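Local coordinates for protein OLD nuclease (Thermus scotoductus, PDB 6P74) that degrades linear and supercoiled double-stranded DNA from 5' to 3' as a metal-dependent exonuclease and also hydrolyses ATP when stimulated by DNA, at residues T309-L323 and R359-K371. Numbering follows the deposited sequence.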
loop_
_atom_site.group_PDB
_atom_site.type_symbol
_atom_site.label_atom_id
_atom_site.label_comp_id
_atom_site.label_asym_id
_atom_site.label_seq_id
_atom_site.Cartn_x
_atom_site.Cartn_y
_atom_site.Cartn_z
ATOM N N THR A 309 15.886 3.331 -6.884
ATOM C CA THR A 309 17.042 3.310 -5.996
ATOM C C THR A 309 17.253 4.674 -5.360
ATOM O O THR A 309 16.897 5.714 -5.927
ATOM C CB THR A 309 18.326 2.899 -6.728
ATOM O OG1 THR A 309 19.340 2.600 -5.772
ATOM C CG2 THR A 309 18.822 4.028 -7.610
ATOM N N HIS A 310 17.842 4.649 -4.164
ATOM C CA HIS A 310 18.339 5.835 -3.480
ATOM C C HIS A 310 19.849 5.828 -3.357
ATOM O O HIS A 310 20.413 6.728 -2.724
ATOM C CB HIS A 310 17.735 5.939 -2.079
ATOM C CG HIS A 310 16.334 6.448 -2.062
ATOM N ND1 HIS A 310 16.035 7.794 -2.108
ATOM C CD2 HIS A 310 15.147 5.798 -1.997
ATOM C CE1 HIS A 310 14.724 7.951 -2.078
ATOM N NE2 HIS A 310 14.162 6.756 -2.009
ATOM N N SER A 311 20.505 4.831 -3.914
ATOM C CA SER A 311 21.915 4.587 -3.685
ATOM C C SER A 311 22.727 5.074 -4.862
ATOM O O SER A 311 22.418 4.717 -6.003
ATOM C CB SER A 311 22.174 3.101 -3.475
ATOM O OG SER A 311 23.571 2.832 -3.451
ATOM N N PRO A 312 23.767 5.881 -4.647
ATOM C CA PRO A 312 24.666 6.213 -5.760
ATOM C C PRO A 312 25.455 5.012 -6.282
ATOM O O PRO A 312 26.163 5.136 -7.289
ATOM C CB PRO A 312 25.592 7.282 -5.162
ATOM C CG PRO A 312 25.532 7.064 -3.684
ATOM C CD PRO A 312 24.153 6.528 -3.386
ATOM N N ILE A 313 25.389 3.864 -5.624
ATOM C CA ILE A 313 26.115 2.721 -6.149
ATOM C C ILE A 313 25.339 2.078 -7.287
ATOM O O ILE A 313 25.938 1.605 -8.256
ATOM C CB ILE A 313 26.431 1.745 -5.006
ATOM C CG1 ILE A 313 27.497 2.367 -4.083
ATOM C CG2 ILE A 313 26.886 0.406 -5.541
ATOM C CD1 ILE A 313 27.337 1.953 -2.615
ATOM N N PHE A 314 24.005 2.116 -7.230
ATOM C CA PHE A 314 23.143 1.579 -8.280
ATOM C C PHE A 314 22.765 2.605 -9.347
ATOM O O PHE A 314 22.107 2.248 -10.336
ATOM C CB PHE A 314 21.865 0.997 -7.662
ATOM C CG PHE A 314 22.086 -0.266 -6.887
ATOM C CD1 PHE A 314 22.463 -0.221 -5.548
ATOM C CD2 PHE A 314 21.921 -1.505 -7.496
ATOM C CE1 PHE A 314 22.679 -1.391 -4.836
ATOM C CE2 PHE A 314 22.126 -2.684 -6.791
ATOM C CZ PHE A 314 22.503 -2.628 -5.458
ATOM N N ALA A 315 23.139 3.865 -9.189
ATOM C CA ALA A 315 22.786 4.882 -10.175
ATOM C C ALA A 315 24.102 5.474 -10.666
ATOM O O ALA A 315 24.596 6.458 -10.111
ATOM C CB ALA A 315 21.852 5.910 -9.591
ATOM N N ASP A 316 24.661 4.852 -11.704
ATOM C CA ASP A 316 26.002 5.152 -12.197
ATOM C C ASP A 316 25.930 6.208 -13.291
ATOM O O ASP A 316 25.269 5.992 -14.314
ATOM C CB ASP A 316 26.652 3.883 -12.739
ATOM C CG ASP A 316 28.150 3.974 -12.780
ATOM O OD1 ASP A 316 28.687 4.925 -13.409
ATOM O OD2 ASP A 316 28.789 3.093 -12.158
ATOM N N VAL A 317 26.636 7.331 -13.100
ATOM C CA VAL A 317 26.599 8.369 -14.127
ATOM C C VAL A 317 27.244 7.885 -15.424
ATOM O O VAL A 317 26.890 8.356 -16.509
ATOM C CB VAL A 317 27.254 9.674 -13.634
ATOM C CG1 VAL A 317 28.659 9.414 -13.361
ATOM C CG2 VAL A 317 27.195 10.727 -14.685
ATOM N N ASN A 318 28.192 6.953 -15.354
ATOM C CA ASN A 318 28.813 6.477 -16.584
ATOM C C ASN A 318 27.862 5.611 -17.385
ATOM O O ASN A 318 28.081 5.395 -18.577
ATOM C CB ASN A 318 30.102 5.716 -16.267
ATOM C CG ASN A 318 31.038 6.522 -15.371
ATOM O OD1 ASN A 318 31.833 7.347 -15.848
ATOM N ND2 ASN A 318 30.926 6.308 -14.056
ATOM N N ARG A 319 26.797 5.139 -16.769
ATOM C CA ARG A 319 25.783 4.384 -17.485
ATOM C C ARG A 319 24.669 5.434 -17.430
ATOM O O ARG A 319 23.940 5.541 -16.440
ATOM C CB ARG A 319 25.472 3.109 -16.696
ATOM C CG ARG A 319 24.923 1.966 -17.496
ATOM C CD ARG A 319 24.832 0.725 -16.615
ATOM N NE ARG A 319 26.056 -0.076 -16.601
ATOM C CZ ARG A 319 26.208 -1.193 -17.312
ATOM N NH1 ARG A 319 25.210 -1.638 -18.078
ATOM N NH2 ARG A 319 27.344 -1.876 -17.246
ATOM N N PHE A 320 24.541 6.230 -18.492
ATOM C CA PHE A 320 23.657 7.390 -18.435
ATOM C C PHE A 320 22.437 6.901 -19.212
ATOM O O PHE A 320 21.336 7.413 -18.980
ATOM C CB PHE A 320 24.182 8.709 -19.023
ATOM C CG PHE A 320 24.794 8.567 -20.380
ATOM C CD1 PHE A 320 23.996 8.443 -21.507
ATOM C CD2 PHE A 320 26.179 8.585 -20.539
ATOM C CE1 PHE A 320 24.566 8.313 -22.774
ATOM C CE2 PHE A 320 26.762 8.452 -21.799
ATOM C CZ PHE A 320 25.956 8.320 -22.917
ATOM N N GLU A 321 22.589 5.906 -20.093
ATOM C CA GLU A 321 21.417 5.398 -20.797
ATOM C C GLU A 321 20.397 4.814 -19.830
ATOM O O GLU A 321 19.194 4.846 -20.109
ATOM C CB GLU A 321 21.811 4.337 -21.838
ATOM C CG GLU A 321 22.770 4.837 -22.925
ATOM C CD GLU A 321 24.233 4.759 -22.504
ATOM O OE1 GLU A 321 24.514 4.620 -21.289
ATOM O OE2 GLU A 321 25.108 4.831 -23.393
ATOM N N ALA A 322 20.855 4.270 -18.698
ATOM C CA ALA A 322 19.944 3.623 -17.753
ATOM C C ALA A 322 19.095 4.615 -16.964
ATOM O O ALA A 322 18.031 4.237 -16.458
ATOM C CB ALA A 322 20.728 2.758 -16.776
ATOM N N LEU A 323 19.514 5.876 -16.897
ATOM C CA LEU A 323 18.985 6.816 -15.925
ATOM C C LEU A 323 17.618 7.343 -16.313
ATOM O O LEU A 323 17.394 7.758 -17.458
ATOM C CB LEU A 323 19.959 7.976 -15.750
ATOM C CG LEU A 323 21.250 7.565 -15.034
ATOM C CD1 LEU A 323 22.250 8.712 -14.970
ATOM C CD2 LEU A 323 20.944 6.995 -13.642
ATOM N N ARG A 359 39.664 8.802 -14.408
ATOM C CA ARG A 359 39.374 7.747 -13.445
ATOM C C ARG A 359 37.963 7.944 -12.915
ATOM O O ARG A 359 37.547 9.076 -12.635
ATOM C CB ARG A 359 40.383 7.720 -12.271
ATOM C CG ARG A 359 41.795 7.211 -12.618
ATOM C CD ARG A 359 42.770 7.353 -11.429
ATOM N NE ARG A 359 42.561 8.622 -10.708
ATOM C CZ ARG A 359 43.337 9.715 -10.796
ATOM N NH1 ARG A 359 44.417 9.716 -11.573
ATOM N NH2 ARG A 359 43.039 10.815 -10.094
ATOM N N PHE A 360 37.248 6.832 -12.757
ATOM C CA PHE A 360 35.868 6.838 -12.298
ATOM C C PHE A 360 35.785 6.918 -10.781
ATOM O O PHE A 360 36.641 6.393 -10.052
ATOM C CB PHE A 360 35.131 5.576 -12.750
ATOM C CG PHE A 360 35.119 5.374 -14.223
ATOM C CD1 PHE A 360 34.471 6.273 -15.051
ATOM C CD2 PHE A 360 35.740 4.274 -14.784
ATOM C CE1 PHE A 360 34.444 6.087 -16.411
ATOM C CE2 PHE A 360 35.720 4.072 -16.153
ATOM C CZ PHE A 360 35.065 4.982 -16.969
ATOM N N ASP A 361 34.701 7.542 -10.309
ATOM C CA ASP A 361 34.530 7.825 -8.887
ATOM C C ASP A 361 33.043 7.784 -8.569
ATOM O O ASP A 361 32.286 8.672 -8.970
ATOM C CB ASP A 361 35.140 9.183 -8.507
ATOM C CG ASP A 361 35.001 9.494 -7.014
ATOM O OD1 ASP A 361 34.468 8.635 -6.258
ATOM O OD2 ASP A 361 35.421 10.609 -6.592
ATOM N N THR A 362 32.645 6.760 -7.827
ATOM C CA THR A 362 31.251 6.575 -7.451
ATOM C C THR A 362 30.666 7.792 -6.762
ATOM O O THR A 362 29.471 8.072 -6.916
ATOM C CB THR A 362 31.145 5.355 -6.543
ATOM O OG1 THR A 362 31.110 4.191 -7.373
ATOM C CG2 THR A 362 29.900 5.429 -5.674
ATOM N N ALA A 363 31.484 8.522 -5.992
ATOM C CA ALA A 363 30.967 9.691 -5.282
ATOM C C ALA A 363 30.310 10.670 -6.232
ATOM O O ALA A 363 29.388 11.391 -5.831
ATOM C CB ALA A 363 32.076 10.398 -4.494
ATOM N N ARG A 364 30.749 10.702 -7.495
ATOM C CA ARG A 364 30.153 11.628 -8.452
ATOM C C ARG A 364 28.688 11.326 -8.723
ATOM O O ARG A 364 27.966 12.215 -9.196
ATOM C CB ARG A 364 30.913 11.608 -9.771
ATOM C CG ARG A 364 32.337 12.029 -9.647
ATOM C CD ARG A 364 33.077 11.798 -10.925
ATOM N NE ARG A 364 34.498 11.992 -10.674
ATOM C CZ ARG A 364 35.466 11.311 -11.272
ATOM N NH1 ARG A 364 35.183 10.382 -12.184
ATOM N NH2 ARG A 364 36.722 11.567 -10.950
ATOM N N ASN A 365 28.227 10.107 -8.438
ATOM C CA ASN A 365 26.821 9.795 -8.714
ATOM C C ASN A 365 25.864 10.569 -7.809
ATOM O O ASN A 365 24.684 10.692 -8.146
ATOM C CB ASN A 365 26.570 8.285 -8.582
ATOM C CG ASN A 365 27.445 7.458 -9.520
ATOM O OD1 ASN A 365 27.803 7.901 -10.611
ATOM N ND2 ASN A 365 27.781 6.248 -9.096
ATOM N N GLU A 366 26.342 11.077 -6.668
ATOM C CA GLU A 366 25.532 11.940 -5.812
ATOM C C GLU A 366 24.845 13.056 -6.589
ATOM O O GLU A 366 23.792 13.557 -6.170
ATOM C CB GLU A 366 26.418 12.558 -4.724
ATOM C CG GLU A 366 27.030 11.554 -3.764
ATOM C CD GLU A 366 26.002 10.921 -2.855
ATOM O OE1 GLU A 366 24.860 11.445 -2.775
ATOM O OE2 GLU A 366 26.339 9.900 -2.215
ATOM N N VAL A 367 25.430 13.483 -7.708
ATOM C CA VAL A 367 24.775 14.508 -8.511
ATOM C C VAL A 367 23.341 14.127 -8.809
ATOM O O VAL A 367 22.480 14.996 -8.959
ATOM C CB VAL A 367 25.550 14.757 -9.817
ATOM C CG1 VAL A 367 25.212 16.106 -10.359
ATOM C CG2 VAL A 367 27.018 14.720 -9.558
ATOM N N LEU A 368 23.056 12.830 -8.924
ATOM C CA LEU A 368 21.726 12.400 -9.324
ATOM C C LEU A 368 20.707 12.538 -8.209
ATOM O O LEU A 368 19.511 12.427 -8.476
ATOM C CB LEU A 368 21.759 10.950 -9.813
ATOM C CG LEU A 368 22.763 10.682 -10.927
ATOM C CD1 LEU A 368 22.948 9.175 -11.079
ATOM C CD2 LEU A 368 22.304 11.312 -12.222
ATOM N N PHE A 369 21.135 12.790 -6.975
ATOM C CA PHE A 369 20.212 12.822 -5.852
ATOM C C PHE A 369 20.050 14.207 -5.254
ATOM O O PHE A 369 19.369 14.352 -4.241
ATOM C CB PHE A 369 20.668 11.816 -4.794
ATOM C CG PHE A 369 20.776 10.440 -5.343
ATOM C CD1 PHE A 369 19.634 9.718 -5.638
ATOM C CD2 PHE A 369 21.998 9.900 -5.657
ATOM C CE1 PHE A 369 19.718 8.463 -6.174
ATOM C CE2 PHE A 369 22.087 8.643 -6.200
ATOM C CZ PHE A 369 20.954 7.929 -6.464
ATOM N N ALA A 370 20.626 15.225 -5.876
ATOM C CA ALA A 370 20.736 16.542 -5.275
ATOM C C ALA A 370 19.719 17.494 -5.888
ATOM O O ALA A 370 19.262 17.308 -7.022
ATOM C CB ALA A 370 22.151 17.100 -5.465
ATOM N N LYS A 371 19.370 18.526 -5.119
ATOM C CA LYS A 371 18.576 19.614 -5.684
ATOM C C LYS A 371 19.389 20.423 -6.690
ATOM O O LYS A 371 18.837 20.892 -7.695
ATOM C CB LYS A 371 18.046 20.515 -4.566
ATOM C CG LYS A 371 16.990 19.859 -3.701
ATOM C CD LYS A 371 16.497 20.798 -2.602
ATOM C CE LYS A 371 15.372 20.177 -1.758
ATOM N NZ LYS A 371 14.959 21.107 -0.648
HETATM O O HOH W 1 32.735 9.961 -14.281
HETATM O O HOH W 2 32.505 8.238 -12.191
#
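Asn-365 joins the two segments through both ends of its buried amide. Its ND2 donates to Pro-312 O at 2.7 Å, and its OD1 accepts from Val-317 N at 2.8 Å. The second bond is nearly straight at hydrogen (166°), though the donor stands above the carbonyl plane. Two bonds to separate backbone groups fix the amide's rotation. Next to it, CD1 of Leu-368 lies 3.8 Å from CB of Ala-315, and CD2 of Leu-368 meets CD1 of Leu-323 tip to tip. The Phe-369 ring crosses Pro-312 at about a right angle, with His-310 O over one face, offset toward the rim. With CG of Phe-369 anti to the carbonyl carbon (chi1 -57°), its CZ lies 3.8 Å from Ala-315 CB. Asn-365 and Leu-368 lie in the 3-10 segment 362-368, and Phe-369 follows it. The other partner is the loop between strands 304-308 and 323-328, so the contact probably sits where the ATPase domain passes into the Toprim domain. Farther out, Asp-316 OD1 takes both Asn-318 N and ND2, the former closing an Asx turn. One water links Asn-318 OD1 to Arg-364 NH1, and a second links Asn-318 ND2 to Asp-361 N. Helix 409-422 packs on Val-317 and Leu-368.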